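Local coordinates for type IV pilus secretin PilQ family protein (Vibrio cholerae, PDB 6W6M) that forms the outer-membrane secretin channel of the type IVa competence pilus, is required for natural competence and probably lets the pilus pass, at the interface of chains A and B. Sequence-based numbering; all coordinates share one arbitrary frame. Chains: chain A/B, Type IV pilus secretin PilQ family protein.

The interface of chains A and B. Residues chain A 445, 495-498; chain B 492-495.
At the apolar centre of this patch, A:Leu445, in the loop after strand 440-444, lies against the hairpin turn of the neighbouring subunit. A:Leu445 CB meets B:Thr493 CB at 3.7 Å; with CG anti to the backbone N (chi1 178°), the branch CD2 of A:Leu445 extends to B:Gly494 CA, also at 3.7 Å. B:Thr493 presents both CB and its hydroxyl OG1 to this leucine, so the contact is alkyl packing on the flank of a threonine. A looser van der Waals contact forms between A:Thr495 and B:Thr495, which lie alongside and point the same way; the methyl CG2 of B:Thr495 comes 4.0 Å from the hydroxyl OG1 of A:Thr495.

The backbone supplies the polar grip. A:Glu497 and B:Gly494 pair as an antiparallel beta bridge, each giving its N-H and its carbonyl. A:Glu497 N donates to B:Gly494 O at 2.9 Å, approaching from above the carbonyl plane. In return B:Gly494 N donates to A:Glu497 O at 2.8 Å, nearly along the C=O axis but bent at the hydrogen (123°). B:Gly494 turns the chain with a positive phi of 60°, and its lack of a side chain probably helps strand 496-513 of chain A approach closely.

On the rim, the extended chains of A:Glu497 and B:Lys492 run side by side. A:Glu497 OE1, of the carboxylate, makes a long salt bridge of 3.8 Å to the side-chain amine B:Lys492 NZ, and the methylene B:Lys492 CD lies alongside the same oxygen at 3.4 Å. One subunit's turn is thus stitched to the first residues of strand 496-513 in the next, a join that, repeated around the fourteen-subunit assembly, would help close the secretin ring.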
ATOM      1  N   LEU A 445      14.092  22.288   8.029  1.00 91.65           N
ATOM      2  CA  LEU A 445      13.818  20.901   8.380  1.00 91.65           C
ATOM      3  C   LEU A 445      12.661  20.272   7.621  1.00 91.65           C
ATOM      4  O   LEU A 445      11.490  20.500   7.940  1.00 91.65           O
ATOM      5  CB  LEU A 445      13.591  20.755   9.885  1.00 91.65           C
ATOM      6  CG  LEU A 445      13.253  19.342  10.364  1.00 91.65           C
ATOM      7  CD1 LEU A 445      14.220  18.321   9.785  1.00 91.65           C
ATOM      8  CD2 LEU A 445      13.236  19.263  11.882  1.00 91.65           C
ATOM      9  N   THR A 495       6.077  22.234  18.065  1.00 90.15           N
ATOM     10  CA  THR A 495       6.883  22.082  19.307  1.00 90.15           C
ATOM     11  C   THR A 495       8.328  22.522  19.047  1.00 90.15           C
ATOM     12  O   THR A 495       9.159  22.382  19.963  1.00 90.15           O
ATOM     13  CB  THR A 495       6.827  20.645  19.844  1.00 90.15           C
ATOM     14  OG1 THR A 495       7.325  19.758  18.841  1.00 90.15           O
ATOM     15  CG2 THR A 495       5.434  20.224  20.258  1.00 90.15           C
ATOM     16  N   GLY A 496       8.605  23.036  17.844  1.00 86.47           N
ATOM     17  CA  GLY A 496       9.988  23.345  17.432  1.00 86.47           C
ATOM     18  C   GLY A 496      10.189  24.827  17.170  1.00 86.47           C
ATOM     19  O   GLY A 496       9.329  25.622  17.585  1.00 86.47           O
ATOM     20  N   GLU A 497      11.297  25.175  16.509  1.00 83.02           N
ATOM     21  CA  GLU A 497      11.590  26.531  16.075  1.00 83.02           C
ATOM     22  C   GLU A 497      12.198  26.491  14.687  1.00 83.02           C
ATOM     23  O   GLU A 497      12.643  25.449  14.214  1.00 83.02           O
ATOM     24  CB  GLU A 497      12.529  27.241  17.039  1.00 83.02           C
ATOM     25  CG  GLU A 497      11.912  27.498  18.369  1.00 83.02           C
ATOM     26  CD  GLU A 497      12.871  28.132  19.327  1.00 83.02           C
ATOM     27  OE1 GLU A 497      14.074  28.192  18.998  1.00 83.02           O
ATOM     28  OE2 GLU A 497      12.424  28.583  20.400  1.00 83.02           O
ATOM     29  N   ALA A 498      12.207  27.642  14.032  1.00 76.74           N
ATOM     30  CA  ALA A 498      12.787  27.778  12.704  1.00 76.74           C
ATOM     31  C   ALA A 498      13.169  29.239  12.509  1.00 76.74           C
ATOM     32  O   ALA A 498      12.859  30.092  13.343  1.00 76.74           O
ATOM     33  CB  ALA A 498      11.820  27.270  11.635  1.00 76.74           C
TER
ATOM     34  N   LYS B 492      18.723  26.741  14.257  1.00 83.23           N
ATOM     35  CA  LYS B 492      17.765  25.802  14.901  1.00 83.23           C
ATOM     36  C   LYS B 492      16.708  25.365  13.880  1.00 83.23           C
ATOM     37  O   LYS B 492      16.108  26.244  13.237  1.00 83.23           O
ATOM     38  CB  LYS B 492      17.094  26.483  16.098  1.00 83.23           C
ATOM     39  CG  LYS B 492      18.011  26.798  17.269  1.00 83.23           C
ATOM     40  CD  LYS B 492      17.302  27.491  18.410  1.00 83.23           C
ATOM     41  CE  LYS B 492      18.211  27.782  19.584  1.00 83.23           C
ATOM     42  NZ  LYS B 492      17.492  28.482  20.673  1.00 83.23           N
ATOM     43  N   THR B 493      16.500  24.050  13.741  1.00 86.53           N
ATOM     44  CA  THR B 493      15.506  23.498  12.778  1.00 86.53           C
ATOM     45  C   THR B 493      14.603  22.492  13.504  1.00 86.53           C
ATOM     46  O   THR B 493      15.125  21.454  13.949  1.00 86.53           O
ATOM     47  CB  THR B 493      16.192  22.825  11.580  1.00 86.53           C
ATOM     48  OG1 THR B 493      16.567  21.502  11.959  1.00 86.53           O
ATOM     49  CG2 THR B 493      17.408  23.574  11.080  1.00 86.53           C
ATOM     50  N   GLY B 494      13.305  22.793  13.608  1.00 88.10           N
ATOM     51  CA  GLY B 494      12.362  21.930  14.346  1.00 88.10           C
ATOM     52  C   GLY B 494      12.761  21.777  15.804  1.00 88.10           C
ATOM     53  O   GLY B 494      12.911  22.808  16.486  1.00 88.10           O
ATOM     54  N   THR B 495      12.931  20.534  16.266  1.00 90.15           N
ATOM     55  CA  THR B 495      13.490  20.266  17.618  1.00 90.15           C
ATOM     56  C   THR B 495      15.006  20.053  17.521  1.00 90.15           C
ATOM     57  O   THR B 495      15.622  19.737  18.555  1.00 90.15           O
ATOM     58  CB  THR B 495      12.802  19.069  18.288  1.00 90.15           C
ATOM     59  OG1 THR B 495      12.978  17.916  17.462  1.00 90.15           O
ATOM     60  CG2 THR B 495      11.329  19.301  18.541  1.00 90.15           C
TER